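DNA endonuclease I-HmuI (Bacillus phage SPO1, PDB 1U3E) is an intron-encoded HNH homing endonuclease that binds and cleaves DNA, here seen in complex with DNA and a manganese ion. Local coordinates at residues D5-E10 / A60-E65; D37-I42 / Q54-V59. All blocks are in the same frame, centred on the assembly; numbering follows the deposited sequence.

Contact 1: D5-E10 / A60-E65. With EDO (1,2-ethanediol), chain P.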
ATOM      1  N   ASP D   5     -14.769  24.388 -15.337  1.00 46.13           N
ATOM      2  CA  ASP D   5     -15.928  23.645 -14.870  1.00 47.94           C
ATOM      3  C   ASP D   5     -15.593  22.173 -14.691  1.00 46.78           C
ATOM      4  O   ASP D   5     -15.083  21.530 -15.610  1.00 47.15           O
ATOM      5  CB  ASP D   5     -17.074  23.784 -15.859  1.00 50.25           C
ATOM      6  CG  ASP D   5     -17.750  25.115 -15.758  1.00 51.98           C
ATOM      7  OD1 ASP D   5     -18.398  25.352 -14.716  1.00 53.62           O
ATOM      8  OD2 ASP D   5     -17.628  25.921 -16.704  1.00 51.41           O
ATOM      9  N   ILE D   6     -15.888  21.639 -13.509  1.00 45.08           N
ATOM     10  CA  ILE D   6     -15.607  20.241 -13.235  1.00 45.53           C
ATOM     11  C   ILE D   6     -16.356  19.347 -14.211  1.00 46.16           C
ATOM     12  O   ILE D   6     -17.580  19.257 -14.192  1.00 47.03           O
ATOM     13  CB  ILE D   6     -15.969  19.873 -11.776  1.00 43.28           C
ATOM     14  CG1 ILE D   6     -15.140  20.736 -10.819  1.00 41.09           C
ATOM     15  CG2 ILE D   6     -15.694  18.389 -11.514  1.00 38.48           C
ATOM     16  CD1 ILE D   6     -15.292  20.381  -9.371  1.00 35.32           C
ATOM     17  N   LYS D   7     -15.600  18.694 -15.083  1.00 48.09           N
ATOM     18  CA  LYS D   7     -16.186  17.812 -16.076  1.00 50.97           C
ATOM     19  C   LYS D   7     -17.117  16.819 -15.411  1.00 49.34           C
ATOM     20  O   LYS D   7     -16.773  16.221 -14.391  1.00 48.66           O
ATOM     21  CB  LYS D   7     -15.086  17.065 -16.837  1.00 54.44           C
ATOM     22  CG  LYS D   7     -14.200  17.972 -17.696  1.00 61.58           C
ATOM     23  CD  LYS D   7     -13.012  17.213 -18.280  1.00 61.82           C
ATOM     24  CE  LYS D   7     -12.004  18.166 -18.902  1.00 64.17           C
ATOM     25  NZ  LYS D   7     -10.697  17.491 -19.165  1.00 63.13           N
ATOM     26  N   GLY D   8     -18.305  16.657 -15.985  1.00 47.56           N
ATOM     27  CA  GLY D   8     -19.258  15.712 -15.445  1.00 46.35           C
ATOM     28  C   GLY D   8     -20.084  16.313 -14.349  1.00 46.01           C
ATOM     29  O   GLY D   8     -20.924  15.636 -13.767  1.00 48.62           O
ATOM     30  N   TYR D   9     -19.832  17.585 -14.065  1.00 42.08           N
ATOM     31  CA  TYR D   9     -20.559  18.322 -13.036  1.00 41.40           C
ATOM     32  C   TYR D   9     -20.736  19.768 -13.454  1.00 41.34           C
ATOM     33  O   TYR D   9     -20.915  20.644 -12.615  1.00 39.57           O
ATOM     34  CB  TYR D   9     -19.807  18.286 -11.702  1.00 43.43           C
ATOM     35  CG  TYR D   9     -19.889  16.972 -10.959  1.00 43.05           C
ATOM     36  CD1 TYR D   9     -19.001  15.935 -11.227  1.00 40.97           C
ATOM     37  CD2 TYR D   9     -20.860  16.768  -9.981  1.00 43.19           C
ATOM     38  CE1 TYR D   9     -19.074  14.725 -10.536  1.00 39.60           C
ATOM     39  CE2 TYR D   9     -20.937  15.563  -9.291  1.00 43.28           C
ATOM     40  CZ  TYR D   9     -20.041  14.548  -9.573  1.00 41.14           C
ATOM     41  OH  TYR D   9     -20.107  13.369  -8.873  1.00 41.62           O
ATOM     42  N   GLU D  10     -20.672  20.006 -14.757  1.00 43.91           N
ATOM     43  CA  GLU D  10     -20.810  21.342 -15.319  1.00 47.75           C
ATOM     44  C   GLU D  10     -22.104  22.010 -14.853  1.00 50.83           C
ATOM     45  O   GLU D  10     -23.172  21.391 -14.844  1.00 50.91           O
ATOM     46  CB  GLU D  10     -20.793  21.277 -16.849  1.00 44.78           C
ATOM     47  CG  GLU D  10     -19.578  20.583 -17.470  1.00 48.96           C
ATOM     48  CD  GLU D  10     -19.657  19.059 -17.435  1.00 49.12           C
ATOM     49  OE1 GLU D  10     -18.737  18.404 -17.968  1.00 47.94           O
ATOM     50  OE2 GLU D  10     -20.635  18.511 -16.881  1.00 53.90           O
ATOM     51  N   ALA D  60      -5.276  18.402 -11.256  1.00 34.14           N
ATOM     52  CA  ALA D  60      -4.504  17.743 -12.288  1.00 36.66           C
ATOM     53  C   ALA D  60      -5.353  17.414 -13.524  1.00 38.51           C
ATOM     54  O   ALA D  60      -4.942  17.670 -14.657  1.00 39.65           O
ATOM     55  CB  ALA D  60      -3.890  16.479 -11.731  1.00 36.26           C
ATOM     56  N   ILE D  61      -6.538  16.853 -13.315  1.00 36.07           N
ATOM     57  CA  ILE D  61      -7.388  16.501 -14.439  1.00 35.09           C
ATOM     58  C   ILE D  61      -7.761  17.700 -15.280  1.00 37.79           C
ATOM     59  O   ILE D  61      -7.896  17.595 -16.495  1.00 41.59           O
ATOM     60  CB  ILE D  61      -8.691  15.806 -13.973  1.00 35.16           C
ATOM     61  CG1 ILE D  61      -8.397  14.350 -13.610  1.00 31.62           C
ATOM     62  CG2 ILE D  61      -9.745  15.857 -15.079  1.00 30.46           C
ATOM     63  CD1 ILE D  61      -9.565  13.615 -13.012  1.00 35.18           C
ATOM     64  N   HIS D  62      -7.915  18.851 -14.649  1.00 37.33           N
ATOM     65  CA  HIS D  62      -8.318  20.012 -15.412  1.00 39.14           C
ATOM     66  C   HIS D  62      -7.209  20.956 -15.868  1.00 42.23           C
ATOM     67  O   HIS D  62      -7.331  21.594 -16.915  1.00 41.73           O
ATOM     68  CB  HIS D  62      -9.400  20.767 -14.637  1.00 36.65           C
ATOM     69  CG  HIS D  62     -10.666  19.982 -14.450  1.00 37.39           C
ATOM     70  ND1 HIS D  62     -10.808  19.014 -13.478  1.00 35.67           N
ATOM     71  CD2 HIS D  62     -11.829  19.986 -15.148  1.00 33.09           C
ATOM     72  CE1 HIS D  62     -12.000  18.456 -13.587  1.00 36.91           C
ATOM     73  NE2 HIS D  62     -12.639  19.027 -14.593  1.00 29.57           N
ATOM     74  N   PHE D  63      -6.117  21.025 -15.116  1.00 42.69           N
ATOM     75  CA  PHE D  63      -5.035  21.932 -15.489  1.00 41.02           C
ATOM     76  C   PHE D  63      -3.674  21.290 -15.745  1.00 41.13           C
ATOM     77  O   PHE D  63      -2.667  21.980 -15.707  1.00 44.13           O
ATOM     78  CB  PHE D  63      -4.857  23.014 -14.418  1.00 40.63           C
ATOM     79  CG  PHE D  63      -6.139  23.659 -13.979  1.00 42.85           C
ATOM     80  CD1 PHE D  63      -6.806  23.208 -12.853  1.00 46.32           C
ATOM     81  CD2 PHE D  63      -6.677  24.717 -14.689  1.00 46.02           C
ATOM     82  CE1 PHE D  63      -7.987  23.800 -12.436  1.00 48.62           C
ATOM     83  CE2 PHE D  63      -7.864  25.317 -14.280  1.00 47.94           C
ATOM     84  CZ  PHE D  63      -8.517  24.856 -13.152  1.00 48.69           C
ATOM     85  N   CYS D  64      -3.628  19.990 -16.020  1.00 38.46           N
ATOM     86  CA  CYS D  64      -2.345  19.337 -16.245  1.00 34.43           C
ATOM     87  C   CYS D  64      -2.292  18.371 -17.418  1.00 37.90           C
ATOM     88  O   CYS D  64      -2.925  17.318 -17.388  1.00 41.67           O
ATOM     89  CB  CYS D  64      -1.923  18.597 -14.984  1.00 32.77           C
ATOM     90  SG  CYS D  64      -1.537  19.663 -13.607  1.00 30.04           S
ATOM     91  N   GLU D  65      -1.517  18.714 -18.443  1.00 37.85           N
ATOM     92  CA  GLU D  65      -1.380  17.843 -19.605  1.00 40.47           C
ATOM     93  C   GLU D  65      -0.679  16.545 -19.167  1.00 39.45           C
ATOM     94  O   GLU D  65       0.051  16.512 -18.170  1.00 35.45           O
ATOM     95  CB  GLU D  65      -0.549  18.524 -20.707  1.00 42.91           C
ATOM     96  CG  GLU D  65      -0.955  19.967 -21.040  1.00 59.19           C
ATOM     97  CD  GLU D  65      -2.319  20.091 -21.731  1.00 67.73           C
ATOM     98  OE1 GLU D  65      -2.946  21.172 -21.629  1.00 69.75           O
ATOM     99  OE2 GLU D  65      -2.758  19.117 -22.386  1.00 71.96           O
TER
HETATM  100  C1  EDO P 400      -5.731  19.290 -20.088  1.00 60.76           C
HETATM  101  O1  EDO P 400      -5.634  19.979 -18.821  1.00 54.80           O
HETATM  102  C2  EDO P 400      -6.968  19.818 -20.877  1.00 64.35           C
HETATM  103  O2  EDO P 400      -8.191  19.579 -20.099  1.00 67.42           O
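The backbones come nearest at I6 and H62, CA atoms 7.6 Å apart, where a type II beta turn from I6 to Y9 meets the C-terminal part of helix 55-63. Y9 N bonding to I6 O closes the turn. H62 carries the contact. Its CG lies anti to the carbonyl carbon (chi1 -64°), and the ring reaches the turn with NE2 leading. K7 N donates to H62 NE2 at 3.0 Å. The bond is nearly straight, 168° at the hydrogen, and lies close to the imidazole plane. I6 CA lies obliquely to the ring, 3.5 Å from H62 NE2. The extended K7 side chain runs past H62 in the opposite direction, with K7 CG 3.6 Å from NE2. A 1,2-ethanediol, probably a crystallisation additive, links K7 NZ and H62 O by weak bonds. I61 CG2 lies over one face of the H62 ring, toward its rim. ND1 is bonded to L58 O, one turn back in the helix. The contact ties the NUMOD4-motif loop after strand 3-5 to the helix in the HNH region. Accepting at NE2 implies that this nitrogen carries no proton. H62 is therefore probably neutral, with its proton on ND1, and both ring nitrogens are satisfied.

Contact 2: D37-I42 / Q54-V59; sequences DGYHRI and QVHRLV. With nucleotides of chain C.
The Y39 and H56 rings meet obliquely, with centroids 5.3 Å apart and planes at 36°. Y39 CD2 is 3.5 Å from H56 CE1. The Q54 amide stands almost perpendicular (89°) to the Y39 ring, with OE1 near Y39 CB. At the edge of the tyrosine, near its plane, is OP1 of DG1 of chain C, to which Y39 OH is hydrogen-bonded. The C7 methyl of DT2 of chain C approaches the same ring obliquely. At the edge of H56, NE2 donates to OP2 of DT2 of chain C at 2.6 Å. R57 has O3' of DT2 of chain C over one guanidinium face, toward its rim. OP1 of DT2 of chain C lies at its edge and is bonded by NE. At the R41 guanidinium edge, R41 NH1 and NH2 both donate to O4 of DT3 of chain C, NH2 from 3.0 Å. R41 NH2 also forms a salt bridge with D37 OD1, 2.7 Å away, which accepts on its syn lone pair. D37 OD2 takes the Y39 N-H in an Asx turn, so one carboxylate ties the turn to the arginine. Q54, extended beyond CG, brings NE2 to OP2 of DT3 of chain C at 3.2 Å.

Behind the DNA-facing groups, V55 N donates to H40 O at 2.8 Å. The I42 and V55 side chains cross at about a right angle, meeting through their CG2 atoms, and I42 CD1 meets L58 CD1 tip to tip. R41 and Q54 form an antiparallel non-hydrogen-bonded pair, and Q54 is the N-cap of helix 55-63. Here a hairpin end and a helix start combine base and phosphate contacts into a DNA-binding surface of the HNH endonuclease.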
ATOM      1  N   ASP D  37      -4.462  10.198   6.143  1.00 57.05           N
ATOM      2  CA  ASP D  37      -3.538   9.960   5.039  1.00 52.79           C
ATOM      3  C   ASP D  37      -3.046  11.273   4.437  1.00 49.67           C
ATOM      4  O   ASP D  37      -2.143  11.288   3.610  1.00 49.51           O
ATOM      5  CB  ASP D  37      -4.151   9.035   3.968  1.00 51.43           C
ATOM      6  CG  ASP D  37      -5.333   9.640   3.237  1.00 50.87           C
ATOM      7  OD1 ASP D  37      -6.023   8.896   2.514  1.00 50.76           O
ATOM      8  OD2 ASP D  37      -5.571  10.858   3.395  1.00 51.14           O
ATOM      9  N   GLY D  38      -3.670  12.358   4.861  1.00 46.10           N
ATOM     10  CA  GLY D  38      -3.248  13.701   4.467  1.00 45.27           C
ATOM     11  C   GLY D  38      -3.602  14.230   3.060  1.00 47.64           C
ATOM     12  O   GLY D  38      -3.079  15.268   2.656  1.00 51.70           O
ATOM     13  N   TYR D  39      -4.478  13.571   2.313  1.00 45.29           N
ATOM     14  CA  TYR D  39      -4.865  14.106   1.010  1.00 41.38           C
ATOM     15  C   TYR D  39      -6.157  14.880   1.069  1.00 41.07           C
ATOM     16  O   TYR D  39      -7.148  14.362   1.595  1.00 42.53           O
ATOM     17  CB  TYR D  39      -5.027  12.983   0.001  1.00 39.91           C
ATOM     18  CG  TYR D  39      -3.746  12.281  -0.287  1.00 37.13           C
ATOM     19  CD1 TYR D  39      -3.447  11.067   0.318  1.00 34.95           C
ATOM     20  CD2 TYR D  39      -2.800  12.852  -1.139  1.00 37.63           C
ATOM     21  CE1 TYR D  39      -2.228  10.427   0.083  1.00 36.01           C
ATOM     22  CE2 TYR D  39      -1.577  12.229  -1.379  1.00 36.88           C
ATOM     23  CZ  TYR D  39      -1.297  11.014  -0.763  1.00 36.83           C
ATOM     24  OH  TYR D  39      -0.093  10.399  -0.985  1.00 33.82           O
ATOM     25  N   HIS D  40      -6.165  16.096   0.543  1.00 42.83           N
ATOM     26  CA  HIS D  40      -7.414  16.888   0.548  1.00 45.65           C
ATOM     27  C   HIS D  40      -8.511  16.354  -0.333  1.00 47.81           C
ATOM     28  O   HIS D  40      -8.349  16.244  -1.553  1.00 52.13           O
ATOM     29  CB  HIS D  40      -7.112  18.313   0.104  1.00 44.60           C
ATOM     30  CG  HIS D  40      -6.018  18.994   0.911  1.00 44.81           C
ATOM     31  ND1 HIS D  40      -5.735  20.337   0.800  1.00 45.33           N
ATOM     32  CD2 HIS D  40      -5.149  18.497   1.823  1.00 43.76           C
ATOM     33  CE1 HIS D  40      -4.738  20.640   1.611  1.00 48.27           C
ATOM     34  NE2 HIS D  40      -4.363  19.541   2.242  1.00 47.21           N
ATOM     35  N   ARG D  41      -9.648  16.024   0.281  1.00 47.41           N
ATOM     36  CA  ARG D  41     -10.811  15.504  -0.443  1.00 46.75           C
ATOM     37  C   ARG D  41     -12.038  16.404  -0.273  1.00 46.03           C
ATOM     38  O   ARG D  41     -12.075  17.278   0.587  1.00 45.59           O
ATOM     39  CB  ARG D  41     -11.180  14.100   0.053  1.00 46.54           C
ATOM     40  CG  ARG D  41     -10.055  13.076  -0.046  1.00 50.60           C
ATOM     41  CD  ARG D  41      -9.445  12.757   1.303  1.00 53.35           C
ATOM     42  NE  ARG D  41      -8.533  11.612   1.250  1.00 47.97           N
ATOM     43  CZ  ARG D  41      -8.904  10.397   0.865  1.00 47.81           C
ATOM     44  NH1 ARG D  41     -10.165  10.182   0.508  1.00 47.56           N
ATOM     45  NH2 ARG D  41      -8.023   9.405   0.825  1.00 45.27           N
ATOM     46  N   ILE D  42     -13.040  16.183  -1.108  1.00 44.58           N
ATOM     47  CA  ILE D  42     -14.279  16.935  -1.031  1.00 45.17           C
ATOM     48  C   ILE D  42     -15.352  16.057  -1.635  1.00 48.32           C
ATOM     49  O   ILE D  42     -15.041  15.078  -2.305  1.00 50.41           O
ATOM     50  CB  ILE D  42     -14.209  18.290  -1.795  1.00 44.02           C
ATOM     51  CG1 ILE D  42     -13.725  18.089  -3.225  1.00 45.57           C
ATOM     52  CG2 ILE D  42     -13.274  19.246  -1.080  1.00 41.75           C
ATOM     53  CD1 ILE D  42     -14.754  17.548  -4.170  1.00 44.76           C
ATOM     54  N   GLN D  54     -10.736  13.617  -4.850  1.00 40.69           N
ATOM     55  CA  GLN D  54      -9.451  14.122  -4.352  1.00 38.01           C
ATOM     56  C   GLN D  54      -9.077  15.436  -5.037  1.00 37.03           C
ATOM     57  O   GLN D  54      -8.799  15.463  -6.238  1.00 35.46           O
ATOM     58  CB  GLN D  54      -8.326  13.132  -4.608  1.00 35.79           C
ATOM     59  CG  GLN D  54      -8.340  11.913  -3.751  1.00 35.44           C
ATOM     60  CD  GLN D  54      -7.028  11.170  -3.818  1.00 34.64           C
ATOM     61  OE1 GLN D  54      -6.130  11.405  -3.017  1.00 31.50           O
ATOM     62  NE2 GLN D  54      -6.903  10.281  -4.790  1.00 38.37           N
ATOM     63  N   VAL D  55      -9.056  16.517  -4.263  1.00 32.98           N
ATOM     64  CA  VAL D  55      -8.736  17.831  -4.781  1.00 30.11           C
ATOM     65  C   VAL D  55      -7.551  17.828  -5.728  1.00 33.15           C
ATOM     66  O   VAL D  55      -7.610  18.452  -6.780  1.00 32.81           O
ATOM     67  CB  VAL D  55      -8.464  18.817  -3.636  1.00 28.23           C
ATOM     68  CG1 VAL D  55      -7.958  20.155  -4.181  1.00 26.68           C
ATOM     69  CG2 VAL D  55      -9.726  19.011  -2.842  1.00 29.12           C
ATOM     70  N   HIS D  56      -6.475  17.132  -5.390  1.00 31.86           N
ATOM     71  CA  HIS D  56      -5.354  17.163  -6.303  1.00 32.20           C
ATOM     72  C   HIS D  56      -5.589  16.444  -7.627  1.00 32.43           C
ATOM     73  O   HIS D  56      -4.914  16.738  -8.612  1.00 34.04           O
ATOM     74  CB  HIS D  56      -4.068  16.663  -5.643  1.00 35.70           C
ATOM     75  CG  HIS D  56      -4.072  15.213  -5.300  1.00 36.69           C
ATOM     76  ND1 HIS D  56      -4.670  14.720  -4.164  1.00 40.41           N
ATOM     77  CD2 HIS D  56      -3.520  14.151  -5.928  1.00 38.26           C
ATOM     78  CE1 HIS D  56      -4.483  13.414  -4.105  1.00 40.63           C
ATOM     79  NE2 HIS D  56      -3.789  13.044  -5.163  1.00 41.17           N
ATOM     80  N   ARG D  57      -6.528  15.506  -7.675  1.00 30.64           N
ATOM     81  CA  ARG D  57      -6.795  14.840  -8.939  1.00 32.17           C
ATOM     82  C   ARG D  57      -7.624  15.796  -9.786  1.00 34.90           C
ATOM     83  O   ARG D  57      -7.391  15.946 -10.990  1.00 34.21           O
ATOM     84  CB  ARG D  57      -7.581  13.552  -8.748  1.00 29.79           C
ATOM     85  CG  ARG D  57      -6.805  12.397  -8.217  1.00 27.26           C
ATOM     86  CD  ARG D  57      -7.359  11.114  -8.779  1.00 30.18           C
ATOM     87  NE  ARG D  57      -6.374  10.447  -9.619  1.00 27.81           N
ATOM     88  CZ  ARG D  57      -6.649   9.873 -10.783  1.00 33.66           C
ATOM     89  NH1 ARG D  57      -7.891   9.879 -11.257  1.00 37.77           N
ATOM     90  NH2 ARG D  57      -5.679   9.299 -11.481  1.00 37.01           N
ATOM     91  N   LEU D  58      -8.596  16.444  -9.151  1.00 34.86           N
ATOM     92  CA  LEU D  58      -9.450  17.380  -9.860  1.00 36.95           C
ATOM     93  C   LEU D  58      -8.619  18.490 -10.500  1.00 36.93           C
ATOM     94  O   LEU D  58      -8.879  18.895 -11.638  1.00 36.91           O
ATOM     95  CB  LEU D  58     -10.500  17.979  -8.917  1.00 33.71           C
ATOM     96  CG  LEU D  58     -11.517  17.008  -8.309  1.00 35.62           C
ATOM     97  CD1 LEU D  58     -12.382  17.749  -7.331  1.00 33.15           C
ATOM     98  CD2 LEU D  58     -12.379  16.392  -9.378  1.00 32.44           C
ATOM     99  N   VAL D  59      -7.616  18.978  -9.784  1.00 35.07           N
ATOM    100  CA  VAL D  59      -6.783  20.035 -10.332  1.00 34.06           C
ATOM    101  C   VAL D  59      -6.025  19.464 -11.517  1.00 34.19           C
ATOM    102  O   VAL D  59      -6.130  19.957 -12.641  1.00 32.07           O
ATOM    103  CB  VAL D  59      -5.791  20.578  -9.276  1.00 34.25           C
ATOM    104  CG1 VAL D  59      -4.935  21.673  -9.875  1.00 30.77           C
ATOM    105  CG2 VAL D  59      -6.554  21.127  -8.079  1.00 32.85           C
TER
ATOM    106  P    DT C   2      -3.616   9.489  -7.032  1.00 31.86           P
ATOM    107  OP1  DT C   2      -3.655   9.862  -8.470  1.00 35.64           O
ATOM    108  OP2  DT C   2      -3.673  10.606  -6.052  1.00 28.21           O
ATOM    109  O5'  DT C   2      -4.697   8.352  -6.701  1.00 32.91           O
ATOM    110  C5'  DT C   2      -4.804   7.223  -7.597  1.00 35.55           C
ATOM    111  C4'  DT C   2      -5.957   6.332  -7.193  1.00 39.10           C
ATOM    112  O4'  DT C   2      -5.554   5.603  -6.023  1.00 42.06           O
ATOM    113  C3'  DT C   2      -7.256   7.045  -6.830  1.00 43.49           C
ATOM    114  O3'  DT C   2      -8.188   7.138  -7.879  1.00 48.61           O
ATOM    115  C2'  DT C   2      -7.848   6.111  -5.807  1.00 43.91           C
ATOM    116  C1'  DT C   2      -6.692   5.371  -5.237  1.00 43.26           C
ATOM    117  N1   DT C   2      -6.448   5.763  -3.870  1.00 43.89           N
ATOM    118  C2   DT C   2      -7.077   4.980  -2.956  1.00 42.86           C
ATOM    119  O2   DT C   2      -7.818   4.049  -3.228  1.00 45.07           O
ATOM    120  N3   DT C   2      -6.812   5.349  -1.684  1.00 40.50           N
ATOM    121  C4   DT C   2      -6.025   6.374  -1.244  1.00 44.23           C
ATOM    122  O4   DT C   2      -5.904   6.582  -0.033  1.00 44.98           O
ATOM    123  C5   DT C   2      -5.387   7.140  -2.270  1.00 47.66           C
ATOM    124  C7   DT C   2      -4.489   8.275  -1.886  1.00 48.16           C
ATOM    125  C6   DT C   2      -5.628   6.804  -3.543  1.00 46.16           C
ATOM    126  P    DT C   3      -9.494   8.011  -7.659  1.00 54.74           P
ATOM    127  OP1  DT C   3      -9.974   8.426  -8.995  1.00 52.56           O
ATOM    128  OP2  DT C   3      -9.211   9.065  -6.673  1.00 47.68           O
ATOM    129  O5'  DT C   3     -10.587   7.015  -7.015  1.00 57.84           O
ATOM    130  C5'  DT C   3     -10.942   5.811  -7.717  1.00 57.34           C
ATOM    131  C4'  DT C   3     -11.767   4.926  -6.812  1.00 57.95           C
ATOM    132  O4'  DT C   3     -11.002   4.581  -5.611  1.00 56.80           O
ATOM    133  C3'  DT C   3     -13.058   5.568  -6.302  1.00 59.78           C
ATOM    134  O3'  DT C   3     -14.157   4.979  -6.990  1.00 65.20           O
ATOM    135  C2'  DT C   3     -13.206   5.137  -4.856  1.00 58.56           C
ATOM    136  C1'  DT C   3     -11.859   4.548  -4.494  1.00 57.12           C
ATOM    137  N1   DT C   3     -11.235   5.246  -3.362  1.00 51.74           N
ATOM    138  C2   DT C   3     -11.464   4.721  -2.113  1.00 48.79           C
ATOM    139  O2   DT C   3     -12.142   3.723  -1.931  1.00 46.34           O
ATOM    140  N3   DT C   3     -10.869   5.408  -1.082  1.00 49.64           N
ATOM    141  C4   DT C   3     -10.086   6.547  -1.181  1.00 50.40           C
ATOM    142  O4   DT C   3      -9.612   7.055  -0.161  1.00 47.78           O
ATOM    143  C5   DT C   3      -9.892   7.045  -2.532  1.00 48.56           C
ATOM    144  C7   DT C   3      -9.075   8.291  -2.740  1.00 46.81           C
ATOM    145  C6   DT C   3     -10.473   6.380  -3.537  1.00 48.19           C
ATOM    146  OP3  DG C   1       3.084  11.865  -4.952  1.00 45.03           O
ATOM    147  P    DG C   1       1.698  11.812  -4.357  1.00 39.94           P
ATOM    148  OP1  DG C   1       1.713  12.004  -2.859  1.00 36.29           O
ATOM    149  OP2  DG C   1       0.725  12.662  -5.106  1.00 36.10           O
ATOM    150  O5'  DG C   1       1.227  10.279  -4.589  1.00 33.55           O
ATOM    151  C5'  DG C   1      -0.149   9.916  -4.433  1.00 32.32           C
ATOM    152  C4'  DG C   1      -0.436   8.620  -5.150  1.00 33.04           C
ATOM    153  O4'  DG C   1      -0.064   7.539  -4.282  1.00 33.91           O
ATOM    154  C3'  DG C   1      -1.906   8.395  -5.434  1.00 33.19           C
ATOM    155  O3'  DG C   1      -2.229   8.752  -6.763  1.00 30.26           O
ATOM    156  C2'  DG C   1      -2.042   6.889  -5.368  1.00 29.42           C
ATOM    157  C1'  DG C   1      -0.986   6.472  -4.379  1.00 31.28           C
ATOM    158  N9   DG C   1      -1.534   6.268  -3.044  1.00 36.58           N
ATOM    159  C8   DG C   1      -1.233   6.983  -1.909  1.00 36.10           C
ATOM    160  N7   DG C   1      -1.861   6.551  -0.851  1.00 35.70           N
ATOM    161  C5   DG C   1      -2.628   5.497  -1.320  1.00 37.64           C
ATOM    162  C6   DG C   1      -3.506   4.650  -0.640  1.00 41.82           C
ATOM    163  O6   DG C   1      -3.799   4.653   0.556  1.00 51.29           O
ATOM    164  N1   DG C   1      -4.078   3.713  -1.491  1.00 42.80           N
ATOM    165  C2   DG C   1      -3.833   3.613  -2.830  1.00 42.69           C
ATOM    166  N2   DG C   1      -4.483   2.640  -3.481  1.00 45.71           N
ATOM    167  N3   DG C   1      -3.007   4.406  -3.484  1.00 40.62           N
ATOM    168  C4   DG C   1      -2.443   5.317  -2.672  1.00 38.43           C
TER

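From the N terminus, the chain leaves strand 3-5 and enters the turn at 5-10, which opens the longer loop. It then passes through strands 13-16, 21-23 and 29-30 to reach 37-42. Contact 2 closes a short loop there, because hairpin 41-46/49-54 returns the chain to 54-59. Helix 55-63 continues directly into 60-65, where contact 1 closes the larger loop. Contact 2 therefore lies wholly within the span of contact 1. Their centres are 13 Å apart. Both depend on the same helix: its beginning is joined to the start of strand 41-46 and the loop before it, beside the DNA, and its end to the loop after strand 3-5.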